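Local coordinates for shikimate dehydrogenase-like protein HI_0607 (PDB 1NPY), which catalyses the NADP(+)-dependent oxidation of shikimate to 3-dehydroshikimate in vitro, far more weakly than classical AroE enzymes, which suggests that shikimate may not be its biological substrate, at residues K113-N117 against K230-S234; K121-S127 against K145-A150; V135-K139 against L162-A166; F198-D204 against F221-A225. All coordinates share one frame. Residues are numbered along the deposited sequence.

All four contacts belong to the nucleotide-binding half of the molecule, around its six-stranded parallel sheet. Contact 2 pairs strands 122-125 and 146-149 within that sheet. Contact 3 lies about 9 Å from it, centre to centre, and packs helix 131-140, the crossover between those strands, against the end of helix 153-163; the two contacts alternate along the chain. Contact 4, its centre about 15 Å from that of contact 2, joins helices 200-205 and 220-227 and touches Ile-123 and His-125. Contact 1 spans the other three in sequence, bringing the loop after helix 102-113 to edge strand 231-233; Lys-230 ties it to contact 4. Together they assemble a Rossmann-type domain with helices on both faces.

Contact 1 (K113-N117 against K230-S234)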
loop_
_atom_site.group_PDB
_atom_site.type_symbol
_atom_site.label_atom_id
_atom_site.label_comp_id
_atom_site.label_asym_id
_atom_site.label_seq_id
_atom_site.Cartn_x
_atom_site.Cartn_y
_atom_site.Cartn_z
ATOM N N LYS A 113 -4.286 -5.372 -13.270
ATOM C CA LYS A 113 -4.187 -6.824 -13.233
ATOM C C LYS A 113 -5.543 -7.516 -13.254
ATOM O O LYS A 113 -5.754 -8.490 -13.970
ATOM C CB LYS A 113 -3.424 -7.270 -11.992
ATOM C CG LYS A 113 -3.309 -8.773 -11.919
ATOM C CD LYS A 113 -2.371 -9.211 -10.809
ATOM C CE LYS A 113 -2.486 -10.713 -10.603
ATOM N NZ LYS A 113 -1.283 -11.160 -9.849
ATOM N N TYR A 114 -6.479 -6.988 -12.485
ATOM C CA TYR A 114 -7.823 -7.542 -12.376
ATOM C C TYR A 114 -8.777 -6.997 -13.448
ATOM O O TYR A 114 -9.984 -7.273 -13.431
ATOM C CB TYR A 114 -8.342 -7.302 -10.957
ATOM C CG TYR A 114 -7.786 -8.284 -9.946
ATOM C CD1 TYR A 114 -8.398 -9.514 -9.760
ATOM C CD2 TYR A 114 -6.611 -8.014 -9.257
ATOM C CE1 TYR A 114 -7.891 -10.437 -8.872
ATOM C CE2 TYR A 114 -6.084 -8.925 -8.383
ATOM C CZ TYR A 114 -6.739 -10.130 -8.188
ATOM O OH TYR A 114 -6.237 -11.063 -7.318
ATOM N N HIS A 115 -8.246 -6.217 -14.383
ATOM C CA HIS A 115 -9.024 -5.633 -15.479
ATOM C C HIS A 115 -10.293 -4.952 -14.985
ATOM O O HIS A 115 -11.402 -5.163 -15.499
ATOM C CB HIS A 115 -9.357 -6.706 -16.507
ATOM C CG HIS A 115 -8.171 -7.487 -16.966
ATOM N ND1 HIS A 115 -7.126 -6.914 -17.659
ATOM C CD2 HIS A 115 -7.885 -8.807 -16.866
ATOM C CE1 HIS A 115 -6.237 -7.846 -17.952
ATOM N NE2 HIS A 115 -6.672 -9.000 -17.480
ATOM N N LEU A 116 -10.153 -4.136 -13.948
ATOM C CA LEU A 116 -11.333 -3.467 -13.420
ATOM C C LEU A 116 -11.773 -2.466 -14.478
ATOM O O LEU A 116 -10.944 -1.830 -15.119
ATOM C CB LEU A 116 -11.044 -2.734 -12.106
ATOM C CG LEU A 116 -10.538 -3.691 -11.025
ATOM C CD1 LEU A 116 -10.489 -2.996 -9.685
ATOM C CD2 LEU A 116 -11.395 -4.961 -10.892
ATOM N N ASN A 117 -13.085 -2.334 -14.610
ATOM C CA ASN A 117 -13.760 -1.569 -15.659
ATOM C C ASN A 117 -13.910 -0.118 -15.207
ATOM O O ASN A 117 -14.653 0.151 -14.252
ATOM C CB ASN A 117 -15.140 -2.217 -15.788
ATOM C CG ASN A 117 -16.026 -1.575 -16.836
ATOM O OD1 ASN A 117 -17.142 -2.055 -17.068
ATOM N ND2 ASN A 117 -15.543 -0.526 -17.481
ATOM N N LYS A 230 -18.083 -13.601 -5.978
ATOM C CA LYS A 230 -17.637 -12.315 -6.494
ATOM C C LYS A 230 -16.111 -12.363 -6.657
ATOM O O LYS A 230 -15.453 -13.218 -6.070
ATOM C CB LYS A 230 -18.025 -11.209 -5.508
ATOM C CG LYS A 230 -19.481 -11.168 -5.081
ATOM C CD LYS A 230 -20.397 -11.128 -6.292
ATOM C CE LYS A 230 -21.844 -10.815 -6.000
ATOM N NZ LYS A 230 -22.603 -10.549 -7.261
ATOM N N GLN A 231 -15.552 -11.468 -7.460
ATOM C CA GLN A 231 -14.112 -11.316 -7.582
ATOM C C GLN A 231 -13.596 -10.662 -6.310
ATOM O O GLN A 231 -14.252 -9.757 -5.801
ATOM C CB GLN A 231 -13.807 -10.427 -8.780
ATOM C CG GLN A 231 -12.338 -10.195 -9.038
ATOM C CD GLN A 231 -12.111 -9.420 -10.319
ATOM O OE1 GLN A 231 -12.323 -9.945 -11.410
ATOM N NE2 GLN A 231 -11.686 -8.172 -10.193
ATOM N N THR A 232 -12.494 -11.154 -5.764
ATOM C CA THR A 232 -11.869 -10.522 -4.606
ATOM C C THR A 232 -10.397 -10.183 -4.800
ATOM O O THR A 232 -9.664 -10.882 -5.499
ATOM C CB THR A 232 -11.960 -11.380 -3.352
ATOM O OG1 THR A 232 -11.257 -12.614 -3.530
ATOM C CG2 THR A 232 -13.367 -11.753 -3.001
ATOM N N ILE A 233 -10.010 -9.075 -4.182
ATOM C CA ILE A 233 -8.635 -8.581 -4.094
ATOM C C ILE A 233 -8.341 -8.346 -2.618
ATOM O O ILE A 233 -9.108 -7.648 -1.969
ATOM C CB ILE A 233 -8.464 -7.267 -4.879
ATOM C CG1 ILE A 233 -9.028 -7.437 -6.286
ATOM C CG2 ILE A 233 -6.972 -6.854 -4.970
ATOM C CD1 ILE A 233 -8.932 -6.188 -7.098
ATOM N N SER A 234 -7.276 -8.942 -2.088
ATOM C CA SER A 234 -7.025 -8.962 -0.653
ATOM C C SER A 234 -5.856 -8.048 -0.344
ATOM O O SER A 234 -5.059 -7.760 -1.230
ATOM C CB SER A 234 -6.700 -10.404 -0.243
ATOM O OG SER A 234 -5.809 -10.385 0.853
#
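The segment 113-117 leaves helix 102-113 and turns away in a loop, while 230-234 runs through edge strand 231-233. The backbones stay well apart: the nearest CA atoms, those of Tyr-114 and Ile-233, are 8.4 Å from each other, and no hydrogen bond joins the segments. A Schellman motif ends the helix, with His-115 at positive phi (49°) as its C-prime residue and Leu-116 N bonded to Ile-111 O. This turn leaves Tyr-114 and Leu-116 to reach the strand.

Side chains do most of the bridging, though Tyr-114 CE1 also lies 3.8 Å from Thr-232 O. The Tyr-114 ring lies over Ile-233, whose CG1 sits 3.8 Å from the ring centroid and almost on its normal, a CH-pi contact; Ile-233 CD1 also approaches Tyr-114 CD2 at 3.7 Å. Leu-116 adds a looser apolar touch, its CD1 4.4 Å from Ile-233 CD1. The extended Gln-231 side chain ends between the two loop residues, with NE2 3.5 Å from Tyr-114 CB and 3.3 Å from Leu-116 CD2, a van der Waals contact. Thr-232 points its CB away from the loop, and its side chain touches helix 220-227.

Strand 231-233 is hydrogen-bonded on its inner side to strand 208-211, where Leu-116 and Gln-231 both touch Val-208. The contact thus fastens the exit of helix 102-113 to the sheet margin, just before Ser-234 caps helix 235-251.

Contact 2 (K121-S127 against K145-A150); sequences KVIVHGS and KLKIYA
Two extended strands, 122-125 and 146-149, run parallel with axes 4.7 Å apart at closest approach and a crossing angle of -21°. The register pairs Val-122 with Leu-146, Ile-123 with Lys-147, Val-124 with Ile-148 and His-125 with Tyr-149, at CA-CA distances of 4.5 to 4.9 Å.

The ladder opens where Val-122 N donates to Lys-145 O (2.8 Å) and Val-122 O accepts from Lys-147 N (3.0 Å). Val-122 (chi1 t) sets CG1 3.7 Å from Leu-146 CD1. Ile-123 projects from the other face, CG2 3.9 Å from Tyr-149 CB. Val-124 repeats the bonding, its N to Lys-147 O at 2.9 Å and its O to Tyr-149 N at 2.8 Å, with CG2 4.1 Å from Leu-146 CD2. His-125 and Tyr-149, both chi1 t (chi2 180° and 41°), form an offset stack on the Ile-123 face: centroids 4.2 Å apart, planes at 25°; His-125 ND1 hydrogen-bonds Ala-197 O. Gly-126 (phi 128°, psi 161°) closes the ladder, N to Tyr-149 O at 2.9 Å, and Ser-127 CB rests 3.8 Å from Ala-150 CB. Gly-126 and Ser-127 begin the glycine-rich turn that, by similarity, binds NADP(+), as in Rossmann folds.

Helix 131-140 packs on the Val-124, Leu-146 and Ile-148 face, completing the beta-alpha-beta unit, while strand 178-181 bonds to the other edge of strand 122-125.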
loop_
_atom_site.group_PDB
_atom_site.type_symbol
_atom_site.label_atom_id
_atom_site.label_comp_id
_atom_site.label_asym_id
_atom_site.label_seq_id
_atom_site.Cartn_x
_atom_site.Cartn_y
_atom_site.Cartn_z
ATOM N N LYS A 121 -19.093 1.679 -11.149
ATOM C CA LYS A 121 -19.306 2.506 -9.972
ATOM C C LYS A 121 -18.520 1.931 -8.792
ATOM O O LYS A 121 -18.592 0.722 -8.521
ATOM C CB LYS A 121 -20.789 2.573 -9.627
ATOM C CG LYS A 121 -21.627 3.433 -10.575
ATOM C CD LYS A 121 -23.117 3.158 -10.429
ATOM C CE LYS A 121 -23.602 3.482 -9.033
ATOM N NZ LYS A 121 -25.088 3.512 -8.879
ATOM N N VAL A 122 -17.696 2.783 -8.188
ATOM C CA VAL A 122 -16.846 2.403 -7.055
ATOM C C VAL A 122 -17.333 3.085 -5.772
ATOM O O VAL A 122 -17.684 4.253 -5.791
ATOM C CB VAL A 122 -15.391 2.850 -7.294
ATOM C CG1 VAL A 122 -14.474 2.379 -6.163
ATOM C CG2 VAL A 122 -14.916 2.285 -8.632
ATOM N N ILE A 123 -17.345 2.365 -4.649
ATOM C CA ILE A 123 -17.462 2.974 -3.329
ATOM C C ILE A 123 -16.278 2.573 -2.473
ATOM O O ILE A 123 -15.977 1.386 -2.351
ATOM C CB ILE A 123 -18.794 2.608 -2.628
ATOM C CG1 ILE A 123 -19.979 3.160 -3.418
ATOM C CG2 ILE A 123 -18.791 3.113 -1.180
ATOM C CD1 ILE A 123 -21.307 2.838 -2.707
ATOM N N VAL A 124 -15.571 3.570 -1.948
ATOM C CA VAL A 124 -14.494 3.391 -0.987
ATOM C C VAL A 124 -15.018 3.668 0.427
ATOM O O VAL A 124 -15.534 4.754 0.695
ATOM C CB VAL A 124 -13.306 4.330 -1.289
ATOM C CG1 VAL A 124 -12.242 4.194 -0.230
ATOM C CG2 VAL A 124 -12.692 4.053 -2.668
ATOM N N HIS A 125 -14.956 2.677 1.312
ATOM C CA HIS A 125 -15.300 2.852 2.712
ATOM C C HIS A 125 -14.017 3.173 3.466
ATOM O O HIS A 125 -13.135 2.336 3.629
ATOM C CB HIS A 125 -15.964 1.583 3.256
ATOM C CG HIS A 125 -16.571 1.731 4.617
ATOM N ND1 HIS A 125 -17.212 0.687 5.251
ATOM C CD2 HIS A 125 -16.724 2.807 5.422
ATOM C CE1 HIS A 125 -17.701 1.105 6.406
ATOM N NE2 HIS A 125 -17.409 2.389 6.539
ATOM N N GLY A 126 -13.931 4.406 3.947
ATOM C CA GLY A 126 -12.836 4.855 4.784
ATOM C C GLY A 126 -12.221 6.136 4.252
ATOM O O GLY A 126 -12.429 6.504 3.102
ATOM N N SER A 127 -11.497 6.843 5.114
ATOM C CA SER A 127 -10.930 8.138 4.748
ATOM C C SER A 127 -9.485 8.255 5.186
ATOM O O SER A 127 -8.896 9.320 5.026
ATOM C CB SER A 127 -11.761 9.297 5.307
ATOM O OG SER A 127 -11.713 9.308 6.726
ATOM N N LYS A 145 -16.566 7.414 -11.625
ATOM C CA LYS A 145 -17.744 7.191 -10.804
ATOM C C LYS A 145 -17.320 6.534 -9.500
ATOM O O LYS A 145 -17.289 5.309 -9.409
ATOM C CB LYS A 145 -18.772 6.357 -11.553
ATOM C CG LYS A 145 -19.281 7.157 -12.744
ATOM C CD LYS A 145 -20.618 6.725 -13.313
ATOM C CE LYS A 145 -20.780 7.314 -14.713
ATOM N NZ LYS A 145 -19.841 8.458 -14.995
ATOM N N LEU A 146 -16.965 7.369 -8.533
ATOM C CA LEU A 146 -16.476 6.901 -7.238
ATOM C C LEU A 146 -17.035 7.755 -6.112
ATOM O O LEU A 146 -17.145 8.980 -6.213
ATOM C CB LEU A 146 -14.941 6.884 -7.222
ATOM C CG LEU A 146 -14.243 6.268 -6.005
ATOM C CD1 LEU A 146 -12.888 5.709 -6.435
ATOM C CD2 LEU A 146 -14.048 7.214 -4.827
ATOM N N LYS A 147 -17.449 7.099 -5.035
ATOM C CA LYS A 147 -17.967 7.811 -3.877
ATOM C C LYS A 147 -17.148 7.358 -2.672
ATOM O O LYS A 147 -16.796 6.180 -2.566
ATOM C CB LYS A 147 -19.454 7.519 -3.679
ATOM C CG LYS A 147 -20.311 7.922 -4.859
ATOM C CD LYS A 147 -21.767 7.527 -4.651
ATOM C CE LYS A 147 -22.589 7.659 -5.919
ATOM N NZ LYS A 147 -23.955 7.072 -5.774
ATOM N N ILE A 148 -16.889 8.288 -1.761
ATOM C CA ILE A 148 -16.171 7.998 -0.529
ATOM C C ILE A 148 -17.220 7.964 0.568
ATOM O O ILE A 148 -17.925 8.951 0.781
ATOM C CB ILE A 148 -15.074 9.046 -0.259
ATOM C CG1 ILE A 148 -13.895 8.835 -1.222
ATOM C CG2 ILE A 148 -14.519 8.861 1.162
ATOM C CD1 ILE A 148 -13.764 9.842 -2.319
ATOM N N TYR A 149 -17.368 6.793 1.179
ATOM C CA TYR A 149 -18.222 6.551 2.330
ATOM C C TYR A 149 -17.385 6.509 3.599
ATOM O O TYR A 149 -16.530 5.647 3.765
ATOM C CB TYR A 149 -18.907 5.191 2.112
ATOM C CG TYR A 149 -19.690 4.632 3.279
ATOM C CD1 TYR A 149 -20.491 5.443 4.064
ATOM C CD2 TYR A 149 -19.640 3.268 3.563
ATOM C CE1 TYR A 149 -21.210 4.913 5.134
ATOM C CE2 TYR A 149 -20.349 2.731 4.624
ATOM C CZ TYR A 149 -21.124 3.555 5.402
ATOM O OH TYR A 149 -21.848 3.030 6.444
ATOM N N ALA A 150 -17.574 7.454 4.509
ATOM C CA ALA A 150 -16.692 7.475 5.663
ATOM C C ALA A 150 -17.367 8.178 6.821
ATOM O O ALA A 150 -18.190 9.058 6.613
ATOM C CB ALA A 150 -15.389 8.185 5.356
#

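Contact 3 (V135-K139 against L162-A166)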
loop_
_atom_site.group_PDB
_atom_site.type_symbol
_atom_site.label_atom_id
_atom_site.label_comp_id
_atom_site.label_asym_id
_atom_site.label_seq_id
_atom_site.Cartn_x
_atom_site.Cartn_y
_atom_site.Cartn_z
ATOM N N VAL A 135 -8.016 6.118 -3.687
ATOM C CA VAL A 135 -8.814 7.090 -4.416
ATOM C C VAL A 135 -8.016 7.656 -5.587
ATOM O O VAL A 135 -8.533 7.793 -6.703
ATOM C CB VAL A 135 -9.358 8.182 -3.492
ATOM C CG1 VAL A 135 -10.068 9.282 -4.283
ATOM C CG2 VAL A 135 -10.310 7.559 -2.494
ATOM N N ALA A 136 -6.750 7.981 -5.335
ATOM C CA ALA A 136 -5.908 8.553 -6.385
ATOM C C ALA A 136 -5.595 7.567 -7.493
ATOM O O ALA A 136 -5.499 7.930 -8.674
ATOM C CB ALA A 136 -4.609 9.089 -5.774
ATOM N N ALA A 137 -5.394 6.313 -7.103
ATOM C CA ALA A 137 -5.129 5.264 -8.074
ATOM C C ALA A 137 -6.319 5.047 -8.996
ATOM O O ALA A 137 -6.159 4.880 -10.213
ATOM C CB ALA A 137 -4.695 3.972 -7.400
ATOM N N PHE A 138 -7.519 5.056 -8.420
ATOM C CA PHE A 138 -8.706 4.949 -9.269
ATOM C C PHE A 138 -8.849 6.155 -10.185
ATOM O O PHE A 138 -9.147 6.002 -11.367
ATOM C CB PHE A 138 -9.960 4.695 -8.435
ATOM C CG PHE A 138 -10.158 3.243 -8.092
ATOM C CD1 PHE A 138 -10.696 2.364 -9.016
ATOM C CD2 PHE A 138 -9.793 2.752 -6.846
ATOM C CE1 PHE A 138 -10.872 1.045 -8.730
ATOM C CE2 PHE A 138 -9.998 1.429 -6.536
ATOM C CZ PHE A 138 -10.527 0.566 -7.478
ATOM N N LYS A 139 -8.577 7.345 -9.673
ATOM C CA LYS A 139 -8.790 8.569 -10.433
ATOM C C LYS A 139 -7.815 8.555 -11.593
ATOM O O LYS A 139 -8.197 8.836 -12.737
ATOM C CB LYS A 139 -8.519 9.794 -9.560
ATOM C CG LYS A 139 -8.707 11.150 -10.253
ATOM C CD LYS A 139 -10.188 11.395 -10.472
ATOM C CE LYS A 139 -10.440 12.743 -11.159
ATOM N NZ LYS A 139 -9.218 13.149 -11.908
ATOM N N LEU A 162 -10.859 16.837 -3.367
ATOM C CA LEU A 162 -9.486 16.893 -3.871
ATOM C C LEU A 162 -9.372 16.099 -5.157
ATOM O O LEU A 162 -8.677 16.499 -6.096
ATOM C CB LEU A 162 -8.514 16.373 -2.804
ATOM C CG LEU A 162 -7.012 16.486 -3.052
ATOM C CD1 LEU A 162 -6.588 17.929 -3.006
ATOM C CD2 LEU A 162 -6.237 15.714 -2.005
ATOM N N TYR A 163 -10.035 14.946 -5.187
ATOM C CA TYR A 163 -10.017 14.090 -6.369
ATOM C C TYR A 163 -11.246 14.194 -7.275
ATOM O O TYR A 163 -11.353 13.440 -8.235
ATOM C CB TYR A 163 -9.728 12.634 -5.971
ATOM C CG TYR A 163 -8.355 12.516 -5.356
ATOM C CD1 TYR A 163 -7.225 12.506 -6.144
ATOM C CD2 TYR A 163 -8.192 12.503 -3.993
ATOM C CE1 TYR A 163 -5.963 12.432 -5.598
ATOM C CE2 TYR A 163 -6.939 12.436 -3.428
ATOM C CZ TYR A 163 -5.828 12.395 -4.237
ATOM O OH TYR A 163 -4.579 12.329 -3.664
ATOM N N GLY A 164 -12.127 15.168 -7.062
ATOM C CA GLY A 164 -13.276 15.350 -7.933
ATOM C C GLY A 164 -14.323 14.256 -7.900
ATOM O O GLY A 164 -14.941 13.911 -8.905
ATOM N N TYR A 165 -14.499 13.689 -6.715
ATOM C CA TYR A 165 -15.487 12.652 -6.475
ATOM C C TYR A 165 -16.563 13.137 -5.513
ATOM O O TYR A 165 -16.608 14.312 -5.165
ATOM C CB TYR A 165 -14.732 11.454 -5.903
ATOM C CG TYR A 165 -13.904 10.688 -6.901
ATOM C CD1 TYR A 165 -14.372 10.400 -8.187
ATOM C CD2 TYR A 165 -12.666 10.180 -6.523
ATOM C CE1 TYR A 165 -13.616 9.627 -9.064
ATOM C CE2 TYR A 165 -11.912 9.403 -7.383
ATOM C CZ TYR A 165 -12.375 9.150 -8.644
ATOM O OH TYR A 165 -11.615 8.317 -9.433
ATOM N N ALA A 166 -17.437 12.251 -5.047
ATOM C CA ALA A 166 -18.467 12.655 -4.102
ATOM C C ALA A 166 -18.297 11.920 -2.780
ATOM O O ALA A 166 -17.752 10.814 -2.745
ATOM C CB ALA A 166 -19.842 12.403 -4.713
#
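This is apolar packing of side chains between helix 131-140 and the end of helix 153-163 with the loop leading to strand 166-168. The closest CA atoms, of Ala-136 and Tyr-163, are 6.9 Å apart, and no hydrogen bond crosses. Val-135 fits between two tyrosines, its CG1 3.7 Å from Tyr-163 CD2 and 3.5 Å from Tyr-165 CD2, the latter at the ring edge. Ala-136 CB meets Tyr-163 CE1 at 3.6 Å; its small side chain lets the ring come close. Lys-139 folds along the loop, CE 3.1 Å from Tyr-163 O, and its CA lies 3.0 Å from Tyr-165 OH. Both phenol oxygens bond outside the contact, Tyr-163 to Ala-83 O and Tyr-165 to Phe-143 O. Gly-164, at positive phi (67°) in a Schellman motif, turns the chain so that both tyrosines can face helix 131-140. The arrangement belongs to the Rossmann-type fold, in which consecutive beta-alpha-beta crossovers lay neighbouring helices side by side on one face of the parallel sheet.

Contact 4 (F198-D204 against F221-A225); sequences FPKAFID and FIRYA
Helices 200-204 and 221-225 pack at a crossing angle of -50° with axes 10.2 Å apart at closest approach. CA pairs set the register: Phe-198 with Phe-221 at 6.6 Å, Lys-200 with Tyr-224 at 7.4 Å, Ile-203 with Ala-225 at 6.3 Å. Phe-198 is extended (phi -140°, psi 150°), and Pro-199 takes the N-cap position.

Ile-203, chi1 m and chi2 t, points into the interface: its CD1 lies 3.7 Å from Phe-221 CD1, at the edge of that ring, and its CG2 3.7 Å from Tyr-224 CD2 and 4.0 Å from Ala-225 CB. Phe-221 (chi1 t, chi2 42°) swings its ring to Phe-198 (chi1 m, chi2 -95°), with centroids 5.2 Å apart and planes oblique at 41°. Tyr-224, chi1 t and chi2 78°, stretches across to the first helix. Lys-200 (chi1-4 m, t, m, m) lays CG 3.7 Å from the centroid of that ring, a CH-pi contact over its face, and at the tip Tyr-224 OH donates to OD1 of Asp-204 (chi1 m, chi2 -19°) at 2.6 Å.

Phe-198 and Phe-221 also rest on Leu-179 of strand 178-181. Such packing of successive crossover helices over one sheet face is typical of the Rossmann-type fold.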
loop_
_atom_site.group_PDB
_atom_site.type_symbol
_atom_site.label_atom_id
_atom_site.label_comp_id
_atom_site.label_asym_id
_atom_site.label_seq_id
_atom_site.Cartn_x
_atom_site.Cartn_y
_atom_site.Cartn_z
ATOM N N PHE A 198 -18.868 -3.847 4.395
ATOM C CA PHE A 198 -20.056 -3.452 3.644
ATOM C C PHE A 198 -21.171 -4.451 4.015
ATOM O O PHE A 198 -20.892 -5.622 4.293
ATOM C CB PHE A 198 -19.851 -3.520 2.118
ATOM C CG PHE A 198 -18.922 -2.470 1.572
ATOM C CD1 PHE A 198 -19.421 -1.290 1.065
ATOM C CD2 PHE A 198 -17.544 -2.647 1.604
ATOM C CE1 PHE A 198 -18.576 -0.296 0.592
ATOM C CE2 PHE A 198 -16.697 -1.682 1.109
ATOM C CZ PHE A 198 -17.207 -0.494 0.610
ATOM N N PRO A 199 -22.429 -4.008 3.986
ATOM C CA PRO A 199 -23.565 -4.916 4.192
ATOM C C PRO A 199 -23.673 -6.038 3.146
ATOM O O PRO A 199 -23.339 -5.871 1.972
ATOM C CB PRO A 199 -24.793 -3.996 4.112
ATOM C CG PRO A 199 -24.271 -2.592 4.403
ATOM C CD PRO A 199 -22.866 -2.605 3.857
ATOM N N LYS A 200 -24.174 -7.194 3.564
ATOM C CA LYS A 200 -24.364 -8.311 2.634
ATOM C C LYS A 200 -25.139 -7.924 1.381
ATOM O O LYS A 200 -24.759 -8.272 0.258
ATOM C CB LYS A 200 -25.043 -9.490 3.333
ATOM C CG LYS A 200 -24.159 -10.148 4.384
ATOM C CD LYS A 200 -24.714 -11.449 4.953
ATOM C CE LYS A 200 -25.811 -11.169 5.953
ATOM N NZ LYS A 200 -25.295 -10.556 7.210
ATOM N N ALA A 201 -26.206 -7.154 1.536
ATOM C CA ALA A 201 -27.031 -6.765 0.390
ATOM C C ALA A 201 -26.221 -5.984 -0.634
ATOM O O ALA A 201 -26.447 -6.057 -1.844
ATOM C CB ALA A 201 -28.205 -5.933 0.865
ATOM N N PHE A 202 -25.288 -5.184 -0.122
ATOM C CA PHE A 202 -24.407 -4.433 -0.997
ATOM C C PHE A 202 -23.416 -5.314 -1.753
ATOM O O PHE A 202 -23.212 -5.170 -2.962
ATOM C CB PHE A 202 -23.664 -3.419 -0.130
ATOM C CG PHE A 202 -23.732 -2.045 -0.674
ATOM C CD1 PHE A 202 -24.848 -1.265 -0.458
ATOM C CD2 PHE A 202 -22.682 -1.555 -1.432
ATOM C CE1 PHE A 202 -24.913 0.015 -0.975
ATOM C CE2 PHE A 202 -22.749 -0.288 -1.962
ATOM C CZ PHE A 202 -23.866 0.500 -1.729
ATOM N N ILE A 203 -22.780 -6.216 -1.017
ATOM C CA ILE A 203 -21.849 -7.183 -1.598
ATOM C C ILE A 203 -22.557 -8.035 -2.644
ATOM O O ILE A 203 -21.995 -8.298 -3.697
ATOM C CB ILE A 203 -21.217 -8.078 -0.509
ATOM C CG1 ILE A 203 -20.549 -7.192 0.552
ATOM C CG2 ILE A 203 -20.281 -9.107 -1.132
ATOM C CD1 ILE A 203 -20.144 -7.859 1.852
ATOM N N ASP A 204 -23.793 -8.443 -2.370
ATOM C CA ASP A 204 -24.554 -9.272 -3.310
ATOM C C ASP A 204 -24.694 -8.588 -4.669
ATOM O O ASP A 204 -24.740 -9.258 -5.703
ATOM C CB ASP A 204 -25.981 -9.510 -2.811
ATOM C CG ASP A 204 -26.095 -10.498 -1.663
ATOM O OD1 ASP A 204 -25.173 -11.296 -1.420
ATOM O OD2 ASP A 204 -27.138 -10.560 -0.970
ATOM N N PHE A 221 -15.934 -9.449 5.140
ATOM C CA PHE A 221 -16.228 -8.867 3.828
ATOM C C PHE A 221 -15.756 -9.787 2.693
ATOM O O PHE A 221 -16.552 -10.142 1.814
ATOM C CB PHE A 221 -15.525 -7.514 3.784
ATOM C CG PHE A 221 -15.532 -6.799 2.450
ATOM C CD1 PHE A 221 -16.635 -6.744 1.618
ATOM C CD2 PHE A 221 -14.421 -6.058 2.103
ATOM C CE1 PHE A 221 -16.621 -6.029 0.419
ATOM C CE2 PHE A 221 -14.397 -5.335 0.911
ATOM C CZ PHE A 221 -15.487 -5.297 0.079
ATOM N N ILE A 222 -14.483 -10.165 2.726
ATOM C CA ILE A 222 -13.903 -11.031 1.688
ATOM C C ILE A 222 -14.560 -12.399 1.682
ATOM O O ILE A 222 -14.888 -12.943 0.627
ATOM C CB ILE A 222 -12.374 -11.146 1.835
ATOM C CG1 ILE A 222 -11.701 -9.807 1.536
ATOM C CG2 ILE A 222 -11.747 -12.277 1.031
ATOM C CD1 ILE A 222 -11.775 -9.399 0.052
ATOM N N ARG A 223 -14.738 -12.985 2.859
ATOM C CA ARG A 223 -15.354 -14.303 2.961
ATOM C C ARG A 223 -16.758 -14.330 2.376
ATOM O O ARG A 223 -17.103 -15.257 1.633
ATOM C CB ARG A 223 -15.453 -14.731 4.429
ATOM C CG ARG A 223 -14.254 -15.442 5.013
ATOM C CD ARG A 223 -14.671 -16.721 5.761
ATOM N NE ARG A 223 -13.577 -17.661 5.998
ATOM C CZ ARG A 223 -12.667 -17.456 6.932
ATOM N NH1 ARG A 223 -12.768 -16.370 7.681
ATOM N NH2 ARG A 223 -11.681 -18.308 7.141
ATOM N N TYR A 224 -17.576 -13.333 2.714
ATOM C CA TYR A 224 -18.918 -13.243 2.145
ATOM C C TYR A 224 -18.895 -13.025 0.635
ATOM O O TYR A 224 -19.617 -13.696 -0.096
ATOM C CB TYR A 224 -19.784 -12.201 2.856
ATOM C CG TYR A 224 -21.212 -12.236 2.369
ATOM C CD1 TYR A 224 -22.094 -13.215 2.813
ATOM C CD2 TYR A 224 -21.681 -11.322 1.438
ATOM C CE1 TYR A 224 -23.373 -13.308 2.317
ATOM C CE2 TYR A 224 -22.976 -11.385 0.956
ATOM C CZ TYR A 224 -23.828 -12.372 1.411
ATOM O OH TYR A 224 -25.123 -12.440 0.953
ATOM N N ALA A 225 -18.001 -12.169 0.143
ATOM C CA ALA A 225 -17.864 -12.000 -1.303
ATOM C C ALA A 225 -17.545 -13.331 -1.995
ATOM O O ALA A 225 -18.053 -13.629 -3.081
ATOM C CB ALA A 225 -16.779 -10.982 -1.590
#